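PDB 2VRS: sigma-c capsid protein from Avian reovirus, which attaches avian reovirus to host cells as a homotrimeric fibre protein and induces apoptosis. Local coordinates for residues S95-D100 against G120-T125; V163-D168 against A198-L203; S126-L131 against T187-T192. All coordinates share one frame; numbering follows the deposited sequence.

Contact 1: residues S95-D100 against G120-T125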
ATOM      1  N   SER C  95     -15.675 -28.834 -21.700  1.00 23.86           N
ATOM      2  CA  SER C  95     -14.771 -29.926 -21.364  1.00 24.14           C
ATOM      3  C   SER C  95     -15.282 -30.676 -20.127  1.00 27.08           C
ATOM      4  O   SER C  95     -15.906 -30.073 -19.242  1.00 28.92           O
ATOM      5  CB  SER C  95     -13.361 -29.386 -21.074  1.00 26.14           C
ATOM      6  OG  SER C  95     -12.481 -30.440 -20.773  1.00 23.39           O
ATOM      7  N   SER C  96     -14.996 -31.980 -20.057  1.00 22.10           N
ATOM      8  CA  SER C  96     -15.247 -32.766 -18.855  1.00 21.71           C
ATOM      9  C   SER C  96     -13.960 -33.294 -18.269  1.00 26.27           C
ATOM     10  O   SER C  96     -13.978 -34.087 -17.333  1.00 29.82           O
ATOM     11  CB  SER C  96     -16.179 -33.949 -19.172  1.00 24.05           C
ATOM     12  OG  SER C  96     -17.428 -33.481 -19.641  1.00 30.70           O
ATOM     13  N   ASP C  97     -12.853 -32.848 -18.835  1.00 24.26           N
ATOM     14  CA  ASP C  97     -11.545 -33.409 -18.551  1.00 24.05           C
ATOM     15  C   ASP C  97     -10.864 -32.629 -17.407  1.00 27.36           C
ATOM     16  O   ASP C  97     -11.324 -31.557 -17.004  1.00 25.56           O
ATOM     17  CB  ASP C  97     -10.753 -33.336 -19.853  1.00 25.92           C
ATOM     18  CG  ASP C  97      -9.622 -34.315 -19.922  1.00 32.04           C
ATOM     19  OD1 ASP C  97      -9.384 -35.084 -18.955  1.00 28.08           O
ATOM     20  OD2 ASP C  97      -8.966 -34.300 -20.985  1.00 30.44           O
ATOM     21  N   THR C  98      -9.792 -33.186 -16.865  1.00 22.45           N
ATOM     22  CA  THR C  98      -8.970 -32.485 -15.873  1.00 23.79           C
ATOM     23  C   THR C  98      -7.531 -32.379 -16.427  1.00 26.91           C
ATOM     24  O   THR C  98      -7.154 -33.096 -17.366  1.00 22.65           O
ATOM     25  CB  THR C  98      -8.932 -33.219 -14.528  1.00 26.41           C
ATOM     26  OG1 THR C  98      -8.419 -34.538 -14.725  1.00 25.64           O
ATOM     27  CG2 THR C  98     -10.326 -33.346 -13.892  1.00 24.82           C
ATOM     28  N   ILE C  99      -6.738 -31.465 -15.870  1.00 22.56           N
ATOM     29  CA  ILE C  99      -5.377 -31.297 -16.333  1.00 19.34           C
ATOM     30  C   ILE C  99      -4.542 -30.905 -15.158  1.00 18.07           C
ATOM     31  O   ILE C  99      -4.936 -30.061 -14.349  1.00 19.26           O
ATOM     32  CB  ILE C  99      -5.253 -30.292 -17.530  1.00 20.50           C
ATOM     33  CG1 ILE C  99      -3.810 -30.313 -18.126  1.00 22.04           C
ATOM     34  CG2 ILE C  99      -5.698 -28.886 -17.113  1.00 20.82           C
ATOM     35  CD1 ILE C  99      -3.723 -29.694 -19.514  1.00 22.96           C
ATOM     36  N   ASP C 100      -3.403 -31.579 -15.037  1.00 21.25           N
ATOM     37  CA  ASP C 100      -2.465 -31.357 -13.956  1.00 23.31           C
ATOM     38  C   ASP C 100      -1.542 -30.200 -14.267  1.00 18.00           C
ATOM     39  O   ASP C 100      -0.749 -30.244 -15.228  1.00 21.20           O
ATOM     40  CB  ASP C 100      -1.639 -32.622 -13.729  1.00 25.18           C
ATOM     41  CG  ASP C 100      -2.403 -33.682 -12.942  1.00 40.71           C
ATOM     42  OD1 ASP C 100      -3.437 -33.367 -12.281  1.00 47.49           O
ATOM     43  OD2 ASP C 100      -1.960 -34.847 -12.986  1.00 53.99           O
ATOM     44  N   GLY C 120       0.568 -33.059 -20.099  1.00 47.96           N
ATOM     45  CA  GLY C 120      -0.693 -33.654 -20.489  1.00 44.16           C
ATOM     46  C   GLY C 120      -1.578 -32.657 -21.200  1.00 38.16           C
ATOM     47  O   GLY C 120      -1.140 -31.596 -21.664  1.00 39.08           O
ATOM     48  N   ASN C 121      -2.851 -32.998 -21.296  1.00 32.88           N
ATOM     49  CA  ASN C 121      -3.707 -32.294 -22.212  1.00 30.48           C
ATOM     50  C   ASN C 121      -5.112 -32.253 -21.689  1.00 28.82           C
ATOM     51  O   ASN C 121      -5.415 -32.833 -20.641  1.00 29.35           O
ATOM     52  CB  ASN C 121      -3.709 -32.999 -23.548  1.00 29.67           C
ATOM     53  CG  ASN C 121      -4.136 -34.444 -23.427  1.00 33.42           C
ATOM     54  OD1 ASN C 121      -5.314 -34.746 -23.588  1.00 42.49           O
ATOM     55  ND2 ASN C 121      -3.197 -35.339 -23.109  1.00 35.88           N
ATOM     56  N   LEU C 122      -5.946 -31.539 -22.428  1.00 25.45           N
ATOM     57  CA  LEU C 122      -7.327 -31.354 -22.035  1.00 25.08           C
ATOM     58  C   LEU C 122      -8.158 -31.515 -23.281  1.00 25.85           C
ATOM     59  O   LEU C 122      -7.908 -30.872 -24.307  1.00 25.73           O
ATOM     60  CB  LEU C 122      -7.478 -29.940 -21.436  1.00 27.57           C
ATOM     61  CG  LEU C 122      -8.752 -29.579 -20.700  1.00 29.76           C
ATOM     62  CD1 LEU C 122      -8.778 -30.226 -19.333  1.00 21.91           C
ATOM     63  CD2 LEU C 122      -8.839 -28.040 -20.572  1.00 28.32           C
ATOM     64  N   THR C 123      -9.129 -32.427 -23.235  1.00 24.40           N
ATOM     65  CA  THR C 123     -10.021 -32.602 -24.365  1.00 25.46           C
ATOM     66  C   THR C 123     -11.145 -31.585 -24.233  1.00 24.20           C
ATOM     67  O   THR C 123     -11.723 -31.442 -23.156  1.00 28.73           O
ATOM     68  CB  THR C 123     -10.617 -34.026 -24.367  1.00 29.83           C
ATOM     69  OG1 THR C 123      -9.562 -34.938 -24.666  1.00 33.36           O
ATOM     70  CG2 THR C 123     -11.730 -34.142 -25.413  1.00 25.75           C
ATOM     71  N   VAL C 124     -11.385 -30.853 -25.318  1.00 27.94           N
ATOM     72  CA  VAL C 124     -12.410 -29.806 -25.355  1.00 27.16           C
ATOM     73  C   VAL C 124     -13.412 -30.193 -26.419  1.00 32.99           C
ATOM     74  O   VAL C 124     -13.101 -30.974 -27.324  1.00 33.82           O
ATOM     75  CB  VAL C 124     -11.833 -28.376 -25.642  1.00 27.84           C
ATOM     76  CG1 VAL C 124     -10.943 -27.915 -24.473  1.00 29.51           C
ATOM     77  CG2 VAL C 124     -11.077 -28.324 -26.970  1.00 27.17           C
ATOM     78  N   THR C 125     -14.622 -29.657 -26.302  1.00 30.88           N
ATOM     79  CA  THR C 125     -15.692 -29.989 -27.244  1.00 30.36           C
ATOM     80  C   THR C 125     -16.351 -28.776 -27.874  1.00 34.45           C
ATOM     81  O   THR C 125     -17.229 -28.919 -28.715  1.00 31.67           O
ATOM     82  CB  THR C 125     -16.762 -30.855 -26.568  1.00 29.91           C
ATOM     83  OG1 THR C 125     -17.314 -30.150 -25.457  1.00 31.79           O
ATOM     84  CG2 THR C 125     -16.155 -32.152 -26.052  1.00 34.06           C
TER
HETATM   85  O   HOH W   1     -13.833 -33.377 -22.324  1.00 27.60           O
HETATM   86  O   HOH W   2      -7.566 -35.594 -22.768  1.00 34.13           O
HETATM   87  O   HOH W   3      -6.095 -34.858 -19.106  1.00 42.05           O
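S95, which opens an ST turn leading into strand 98-108 of the C-terminal beta-barrel domain, meets T123. Strands 98-108 and 121-124 run nearly antiparallel here, but side chains and waters, not backbone pairs, join them. The backbone of I99 pairs instead with A89, and that of L122 with I200.

Two side chains bind the backbone of T123. S95 OG, anti to its own backbone N (chi1 -179°), donates to T123 O at 2.7 Å, nearly along the C=O axis. The same OG accepts from D97 N at 3.1 Å, which makes the turn. D97 OD2 takes T123 N at 2.9 Å on its anti lone pair. The other oxygen, D97 OD1, turns back to T98 N, which meets it from above the carboxylate plane.

Waters add to the joint. One links S96 N to T123 O. Another donates to D97 OD2 and N121 OD1 and accepts from T123 OG1. N121 OD1 is also held by N199 ND2.

The apolar part is I99 on L122. The two cross at about a right angle, with I99 CB 4.0 Å from L122 CD1. I99 CD1 rests on the backbone of N121, 3.6 Å from N121 C.

Contact 2: residues V163-D168 against A198-L203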
ATOM      1  N   VAL C 163      -3.720 -16.935 -21.147  1.00 15.54           N
ATOM      2  CA  VAL C 163      -3.671 -18.362 -21.378  1.00 17.69           C
ATOM      3  C   VAL C 163      -2.970 -18.573 -22.719  1.00 20.10           C
ATOM      4  O   VAL C 163      -3.118 -17.753 -23.646  1.00 18.95           O
ATOM      5  CB  VAL C 163      -5.102 -18.949 -21.397  1.00 19.56           C
ATOM      6  CG1 VAL C 163      -5.119 -20.379 -21.852  1.00 31.23           C
ATOM      7  CG2 VAL C 163      -5.705 -18.852 -19.987  1.00 19.02           C
ATOM      8  N   SER C 164      -2.213 -19.664 -22.803  1.00 16.23           N
ATOM      9  CA  SER C 164      -1.671 -20.108 -24.097  1.00 17.28           C
ATOM     10  C   SER C 164      -1.707 -21.642 -24.141  1.00 17.26           C
ATOM     11  O   SER C 164      -1.709 -22.290 -23.100  1.00 17.12           O
ATOM     12  CB  SER C 164      -0.240 -19.570 -24.287  1.00 19.34           C
ATOM     13  OG  SER C 164       0.714 -20.383 -23.647  1.00 25.38           O
ATOM     14  N   PHE C 165      -1.804 -22.215 -25.339  1.00 17.39           N
ATOM     15  CA  PHE C 165      -1.746 -23.684 -25.442  1.00 16.52           C
ATOM     16  C   PHE C 165      -1.449 -24.029 -26.888  1.00 18.14           C
ATOM     17  O   PHE C 165      -1.586 -23.177 -27.799  1.00 19.05           O
ATOM     18  CB  PHE C 165      -3.090 -24.296 -25.018  1.00 15.94           C
ATOM     19  CG  PHE C 165      -4.294 -23.670 -25.693  1.00 19.21           C
ATOM     20  CD1 PHE C 165      -4.722 -24.098 -26.962  1.00 20.82           C
ATOM     21  CD2 PHE C 165      -4.983 -22.627 -25.075  1.00 18.53           C
ATOM     22  CE1 PHE C 165      -5.819 -23.497 -27.602  1.00 23.29           C
ATOM     23  CE2 PHE C 165      -6.080 -22.034 -25.695  1.00 22.05           C
ATOM     24  CZ  PHE C 165      -6.511 -22.467 -26.957  1.00 23.72           C
ATOM     25  N   THR C 166      -1.145 -25.319 -27.096  1.00 20.56           N
ATOM     26  CA  THR C 166      -0.950 -25.845 -28.442  1.00 21.20           C
ATOM     27  C   THR C 166      -2.216 -26.620 -28.855  1.00 25.89           C
ATOM     28  O   THR C 166      -2.751 -27.422 -28.067  1.00 23.54           O
ATOM     29  CB  THR C 166       0.268 -26.760 -28.461  1.00 25.54           C
ATOM     30  OG1 THR C 166       1.415 -26.000 -28.074  1.00 23.68           O
ATOM     31  CG2 THR C 166       0.498 -27.339 -29.870  1.00 29.76           C
ATOM     32  N   ARG C 167      -2.681 -26.350 -30.076  1.00 28.06           N
ATOM     33  CA  ARG C 167      -3.792 -27.054 -30.719  1.00 31.56           C
ATOM     34  C   ARG C 167      -3.433 -27.241 -32.200  1.00 36.07           C
ATOM     35  O   ARG C 167      -3.155 -26.260 -32.904  1.00 35.45           O
ATOM     36  CB  ARG C 167      -5.084 -26.250 -30.619  1.00 32.32           C
ATOM     37  CG  ARG C 167      -6.296 -26.905 -31.289  1.00 28.01           C
ATOM     38  CD  ARG C 167      -7.502 -25.990 -31.269  1.00 33.21           C
ATOM     39  NE  ARG C 167      -8.630 -26.590 -31.983  1.00 29.21           N
ATOM     40  CZ  ARG C 167      -9.860 -26.769 -31.507  1.00 42.00           C
ATOM     41  NH1 ARG C 167     -10.193 -26.383 -30.277  1.00 39.31           N
ATOM     42  NH2 ARG C 167     -10.779 -27.327 -32.286  1.00 38.80           N
ATOM     43  N   ASP C 168      -3.418 -28.496 -32.637  1.00 41.27           N
ATOM     44  CA  ASP C 168      -2.976 -28.868 -33.994  1.00 45.34           C
ATOM     45  C   ASP C 168      -1.618 -28.265 -34.316  1.00 43.37           C
ATOM     46  O   ASP C 168      -1.469 -27.505 -35.282  1.00 45.41           O
ATOM     47  CB  ASP C 168      -4.007 -28.427 -35.045  1.00 48.55           C
ATOM     48  CG  ASP C 168      -5.393 -29.004 -34.789  1.00 51.97           C
ATOM     49  OD1 ASP C 168      -5.504 -30.146 -34.275  1.00 59.45           O
ATOM     50  OD2 ASP C 168      -6.379 -28.305 -35.117  1.00 66.30           O
ATOM     51  N   ALA C 198     -11.571 -31.835 -29.748  1.00 34.70           N
ATOM     52  CA  ALA C 198     -10.183 -31.537 -30.046  1.00 30.61           C
ATOM     53  C   ALA C 198      -9.415 -31.616 -28.760  1.00 30.83           C
ATOM     54  O   ALA C 198      -9.996 -31.740 -27.681  1.00 30.42           O
ATOM     55  CB  ALA C 198     -10.051 -30.158 -30.650  1.00 34.77           C
ATOM     56  N   ASN C 199      -8.098 -31.583 -28.883  1.00 31.69           N
ATOM     57  CA  ASN C 199      -7.219 -31.708 -27.746  1.00 30.52           C
ATOM     58  C   ASN C 199      -6.297 -30.501 -27.735  1.00 28.51           C
ATOM     59  O   ASN C 199      -5.751 -30.120 -28.773  1.00 32.21           O
ATOM     60  CB  ASN C 199      -6.409 -33.007 -27.871  1.00 33.68           C
ATOM     61  CG  ASN C 199      -5.673 -33.366 -26.605  1.00 40.88           C
ATOM     62  OD1 ASN C 199      -4.439 -33.324 -26.562  1.00 43.81           O
ATOM     63  ND2 ASN C 199      -6.424 -33.721 -25.558  1.00 41.94           N
ATOM     64  N   ILE C 200      -6.176 -29.883 -26.564  1.00 28.76           N
ATOM     65  CA  ILE C 200      -5.192 -28.831 -26.348  1.00 22.09           C
ATOM     66  C   ILE C 200      -4.171 -29.292 -25.301  1.00 27.35           C
ATOM     67  O   ILE C 200      -4.492 -30.022 -24.362  1.00 26.16           O
ATOM     68  CB  ILE C 200      -5.890 -27.453 -25.995  1.00 23.33           C
ATOM     69  CG1 ILE C 200      -6.532 -27.507 -24.604  1.00 22.85           C
ATOM     70  CG2 ILE C 200      -6.911 -27.056 -27.085  1.00 26.97           C
ATOM     71  CD1 ILE C 200      -7.046 -26.158 -24.075  1.00 25.88           C
ATOM     72  N   ARG C 201      -2.918 -28.912 -25.486  1.00 21.71           N
ATOM     73  CA  ARG C 201      -1.879 -29.363 -24.574  1.00 21.05           C
ATOM     74  C   ARG C 201      -0.926 -28.217 -24.340  1.00 20.34           C
ATOM     75  O   ARG C 201      -1.093 -27.136 -24.928  1.00 18.71           O
ATOM     76  CB  ARG C 201      -1.139 -30.588 -25.156  1.00 22.90           C
ATOM     77  CG  ARG C 201      -0.420 -30.277 -26.479  1.00 26.71           C
ATOM     78  CD  ARG C 201       0.366 -31.472 -27.051  1.00 29.01           C
ATOM     79  NE  ARG C 201       0.803 -31.199 -28.420  1.00 31.78           N
ATOM     80  CZ  ARG C 201       2.014 -30.805 -28.772  1.00 44.68           C
ATOM     81  NH1 ARG C 201       2.966 -30.644 -27.850  1.00 41.64           N
ATOM     82  NH2 ARG C 201       2.270 -30.595 -30.063  1.00 45.14           N
ATOM     83  N   SER C 202       0.060 -28.421 -23.460  1.00 17.98           N
ATOM     84  CA  SER C 202       1.050 -27.366 -23.140  1.00 21.79           C
ATOM     85  C   SER C 202       0.336 -26.075 -22.708  1.00 22.29           C
ATOM     86  O   SER C 202       0.667 -24.964 -23.173  1.00 21.76           O
ATOM     87  CB  SER C 202       1.958 -27.044 -24.347  1.00 25.08           C
ATOM     88  OG  SER C 202       2.660 -28.217 -24.761  1.00 29.05           O
ATOM     89  N   LEU C 203      -0.663 -26.245 -21.853  1.00 19.72           N
ATOM     90  CA  LEU C 203      -1.445 -25.096 -21.384  1.00 18.13           C
ATOM     91  C   LEU C 203      -0.616 -24.306 -20.390  1.00 16.15           C
ATOM     92  O   LEU C 203       0.033 -24.889 -19.511  1.00 17.96           O
ATOM     93  CB  LEU C 203      -2.755 -25.582 -20.723  1.00 20.95           C
ATOM     94  CG  LEU C 203      -3.691 -24.554 -20.069  1.00 20.71           C
ATOM     95  CD1 LEU C 203      -4.372 -23.573 -21.088  1.00 20.07           C
ATOM     96  CD2 LEU C 203      -4.759 -25.333 -19.245  1.00 21.38           C
TER
HETATM   97  O   HOH W   4       1.790 -22.816 -24.318  1.00 32.25           O
HETATM   98  O   HOH W   5       3.544 -27.671 -27.640  1.00 45.93           O
HETATM   99  O   HOH W   6      -7.201 -31.665 -31.650  1.00 40.05           O
HETATM  100  O   HOH W   7      -4.602 -30.704 -31.162  1.00 41.00           O
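F165 and I200 pack inside the C-terminal beta-barrel domain, where strands 159-167 and 198-210 pair antiparallel. T166 and R201 form the hydrogen-bonded pair. T166 N reaches R201 O at 2.8 Å, and R201 N returns to T166 O at 3.0 Å. The strands are splayed, with 131° between their directions, and the chain turns a corner at S202.

The tight side is apolar. F165 CD1 comes to 3.7 Å from I200 CB. I200 CD1 lies over one face of the F165 ring in a CH-pi contact, 4.2 Å from the centroid. V163 CG1 and L203 CD1 are squeezed to 3.4 Å, closer than usual van der Waals contact. F190 of strand 185-191 packs against V163, F165 and I200. The backbone of F165 pairs with that of H172, which binds zinc together with Y174.

The other side is looser and wetter. One water joins S164 OG to S202 O, and a second joins T166 OG1 to S202 OG. A third accepts from D168 N and donates to N199 O. R201 is exposed, and T166 CG2 lies over one face of its guanidinium.

R167 is buried instead. Its chain is extended from CG to NE, and NH1 donates to T192 O. A198 CB covers one guanidinium face, 3.3 Å from R167 NH2.

Contact 3: residues S126-L131 against T187-T192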
ATOM      1  N   SER C 126     -15.904 -27.582 -27.502  1.00 30.11           N
ATOM      2  CA  SER C 126     -16.560 -26.368 -27.945  1.00 31.10           C
ATOM      3  C   SER C 126     -15.540 -25.278 -28.247  1.00 30.02           C
ATOM      4  O   SER C 126     -14.333 -25.537 -28.208  1.00 30.59           O
ATOM      5  CB  SER C 126     -17.584 -25.926 -26.895  1.00 33.22           C
ATOM      6  OG  SER C 126     -18.202 -24.713 -27.289  1.00 47.04           O
ATOM      7  N   ASN C 127     -16.014 -24.078 -28.585  1.00 27.43           N
ATOM      8  CA  ASN C 127     -15.111 -22.964 -28.915  1.00 28.72           C
ATOM      9  C   ASN C 127     -14.653 -22.156 -27.680  1.00 24.62           C
ATOM     10  O   ASN C 127     -13.829 -21.247 -27.787  1.00 25.27           O
ATOM     11  CB  ASN C 127     -15.730 -22.053 -29.973  1.00 31.25           C
ATOM     12  CG  ASN C 127     -17.003 -21.377 -29.493  1.00 34.92           C
ATOM     13  OD1 ASN C 127     -17.669 -21.857 -28.587  1.00 38.58           O
ATOM     14  ND2 ASN C 127     -17.352 -20.264 -30.125  1.00 43.69           N
ATOM     15  N   VAL C 128     -15.218 -22.492 -26.530  1.00 23.02           N
ATOM     16  CA  VAL C 128     -14.902 -21.849 -25.238  1.00 22.71           C
ATOM     17  C   VAL C 128     -14.900 -22.961 -24.191  1.00 24.14           C
ATOM     18  O   VAL C 128     -15.690 -23.906 -24.287  1.00 23.20           O
ATOM     19  CB  VAL C 128     -15.959 -20.766 -24.853  1.00 26.88           C
ATOM     20  CG1 VAL C 128     -15.696 -20.232 -23.456  1.00 24.84           C
ATOM     21  CG2 VAL C 128     -15.938 -19.600 -25.831  1.00 32.74           C
ATOM     22  N   VAL C 129     -14.016 -22.869 -23.199  1.00 22.06           N
ATOM     23  CA  VAL C 129     -13.966 -23.839 -22.120  1.00 20.17           C
ATOM     24  C   VAL C 129     -13.790 -23.093 -20.793  1.00 23.34           C
ATOM     25  O   VAL C 129     -13.207 -21.990 -20.769  1.00 22.48           O
ATOM     26  CB  VAL C 129     -12.818 -24.852 -22.327  1.00 21.85           C
ATOM     27  CG1 VAL C 129     -11.439 -24.152 -22.310  1.00 20.19           C
ATOM     28  CG2 VAL C 129     -12.860 -25.982 -21.301  1.00 21.60           C
ATOM     29  N   LEU C 130     -14.312 -23.698 -19.720  1.00 19.19           N
ATOM     30  CA  LEU C 130     -14.124 -23.209 -18.368  1.00 20.56           C
ATOM     31  C   LEU C 130     -13.183 -24.154 -17.628  1.00 24.28           C
ATOM     32  O   LEU C 130     -13.263 -25.379 -17.777  1.00 24.21           O
ATOM     33  CB  LEU C 130     -15.471 -23.100 -17.645  1.00 19.85           C
ATOM     34  CG  LEU C 130     -16.253 -21.800 -17.830  1.00 24.39           C
ATOM     35  CD1 LEU C 130     -16.600 -21.408 -19.276  1.00 20.88           C
ATOM     36  CD2 LEU C 130     -17.516 -21.837 -16.949  1.00 26.26           C
ATOM     37  N   LEU C 131     -12.299 -23.584 -16.827  1.00 17.25           N
ATOM     38  CA  LEU C 131     -11.289 -24.381 -16.073  1.00 16.69           C
ATOM     39  C   LEU C 131     -11.278 -23.869 -14.656  1.00 19.52           C
ATOM     40  O   LEU C 131     -11.032 -22.695 -14.405  1.00 16.40           O
ATOM     41  CB  LEU C 131      -9.911 -24.200 -16.695  1.00 18.31           C
ATOM     42  CG  LEU C 131      -8.865 -25.262 -16.385  1.00 23.40           C
ATOM     43  CD1 LEU C 131      -9.401 -26.667 -16.821  1.00 24.35           C
ATOM     44  CD2 LEU C 131      -7.500 -24.975 -17.094  1.00 21.71           C
ATOM     45  N   THR C 187     -12.663 -19.804 -11.387  1.00 16.45           N
ATOM     46  CA  THR C 187     -12.824 -20.428 -12.701  1.00 17.35           C
ATOM     47  C   THR C 187     -12.407 -19.433 -13.791  1.00 18.21           C
ATOM     48  O   THR C 187     -12.770 -18.258 -13.751  1.00 17.24           O
ATOM     49  CB  THR C 187     -14.288 -20.885 -12.896  1.00 17.74           C
ATOM     50  OG1 THR C 187     -14.595 -21.848 -11.871  1.00 19.42           O
ATOM     51  CG2 THR C 187     -14.497 -21.508 -14.283  1.00 18.71           C
ATOM     52  N   ILE C 188     -11.599 -19.905 -14.727  1.00 16.27           N
ATOM     53  CA  ILE C 188     -11.250 -19.112 -15.889  1.00 18.07           C
ATOM     54  C   ILE C 188     -12.020 -19.581 -17.130  1.00 18.30           C
ATOM     55  O   ILE C 188     -12.319 -20.772 -17.266  1.00 18.67           O
ATOM     56  CB  ILE C 188      -9.730 -19.129 -16.136  1.00 17.43           C
ATOM     57  CG1 ILE C 188      -9.250 -20.507 -16.570  1.00 20.49           C
ATOM     58  CG2 ILE C 188      -9.022 -18.615 -14.857  1.00 16.68           C
ATOM     59  CD1 ILE C 188      -7.762 -20.535 -16.970  1.00 20.07           C
ATOM     60  N   THR C 189     -12.321 -18.635 -18.015  1.00 18.20           N
ATOM     61  CA  THR C 189     -13.044 -18.901 -19.263  1.00 16.40           C
ATOM     62  C   THR C 189     -12.161 -18.439 -20.429  1.00 18.69           C
ATOM     63  O   THR C 189     -11.662 -17.302 -20.429  1.00 19.79           O
ATOM     64  CB  THR C 189     -14.343 -18.086 -19.273  1.00 22.09           C
ATOM     65  OG1 THR C 189     -15.181 -18.521 -18.185  1.00 22.25           O
ATOM     66  CG2 THR C 189     -15.055 -18.254 -20.616  1.00 20.33           C
ATOM     67  N   PHE C 190     -11.957 -19.305 -21.417  1.00 19.82           N
ATOM     68  CA  PHE C 190     -11.102 -18.949 -22.542  1.00 19.09           C
ATOM     69  C   PHE C 190     -11.439 -19.673 -23.845  1.00 18.18           C
ATOM     70  O   PHE C 190     -12.022 -20.768 -23.818  1.00 20.06           O
ATOM     71  CB  PHE C 190      -9.611 -19.099 -22.152  1.00 17.59           C
ATOM     72  CG  PHE C 190      -9.191 -20.505 -21.778  1.00 17.58           C
ATOM     73  CD1 PHE C 190      -9.221 -20.939 -20.455  1.00 20.10           C
ATOM     74  CD2 PHE C 190      -8.691 -21.389 -22.761  1.00 19.18           C
ATOM     75  CE1 PHE C 190      -8.802 -22.236 -20.119  1.00 23.32           C
ATOM     76  CE2 PHE C 190      -8.298 -22.685 -22.423  1.00 21.14           C
ATOM     77  CZ  PHE C 190      -8.331 -23.101 -21.107  1.00 20.82           C
ATOM     78  N   PRO C 191     -11.114 -19.038 -24.993  1.00 24.15           N
ATOM     79  CA  PRO C 191     -11.313 -19.659 -26.292  1.00 23.70           C
ATOM     80  C   PRO C 191     -10.413 -20.870 -26.420  1.00 22.87           C
ATOM     81  O   PRO C 191      -9.273 -20.863 -25.911  1.00 21.38           O
ATOM     82  CB  PRO C 191     -10.829 -18.575 -27.287  1.00 24.24           C
ATOM     83  CG  PRO C 191     -10.830 -17.312 -26.523  1.00 25.07           C
ATOM     84  CD  PRO C 191     -10.501 -17.688 -25.122  1.00 24.36           C
ATOM     85  N   THR C 192     -10.912 -21.893 -27.112  1.00 23.14           N
ATOM     86  CA  THR C 192     -10.163 -23.125 -27.352  1.00 24.04           C
ATOM     87  C   THR C 192      -9.421 -23.169 -28.698  1.00 24.42           C
ATOM     88  O   THR C 192      -8.669 -24.128 -28.954  1.00 24.51           O
ATOM     89  CB  THR C 192     -11.100 -24.331 -27.339  1.00 25.48           C
ATOM     90  OG1 THR C 192     -12.051 -24.177 -28.410  1.00 26.15           O
ATOM     91  CG2 THR C 192     -11.805 -24.477 -25.977  1.00 22.70           C
TER
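V129 and F190 exchange both of their backbone bonds. V129 N reaches F190 O and F190 N reaches V129 O, each at 3.0 Å. Two residues further along, L131 N donates to I188 O at 2.8 Å, and I188 N donates to L131 O. These four bonds satisfy the inward N-H and C=O groups of both pairs. L130 and T189, between the pairs, bond outward to T92 and Y177; T187, just beyond, bonds to V179. P191 has no N-H to offer, but it faces V128 in a non-hydrogen-bonded pair, which needs none toward this strand.

T192 continues the bonding past the end of the strand. T192 N donates to N127 O at 3.1 Å from well above the carbonyl plane. T192 OG1 lies between its own backbone N and carbonyl carbon (chi1 62°). From there it donates to S126 O at 2.7 Å, in the carbonyl plane and on a lone pair. At the far end T187 OG1 bonds to T132 OG1.

Apolar contacts fill both faces. V129 and F190 lie side by side, and V129 CG1 sits over the ring face, 3.7 Å from the centroid. L131 CB comes to the ring edge. On the face with V128, L130 and T189, V128 CG1 meets T189 CG2 at 3.5 Å. The whole is a regular antiparallel beta ladder between neighbouring strands of the barrel wall.

How the contacts relate
All three contacts lie in the C-terminal beta-barrel domain, far along the chain from helix 3-38. Contact 1 closes first, over a loop made mostly of strands 98-108 and 111-119. The chain then enters S126-L131 directly and opens contact 3. Contact 2 opens at V163 before contact 3 closes at T187-T192, and itself closes at A198-L203. Contacts 2 and 3 therefore cross, while contact 1 stands in series with both. Together they tie strands 98-108, 121-124, 128-134, 159-167, 185-191 and 198-210. Their apolar sides meet inside: L122 CD2 is 4.0 Å from L131 CD1, and L203 CD2 is 3.5 Å from L131 CD2.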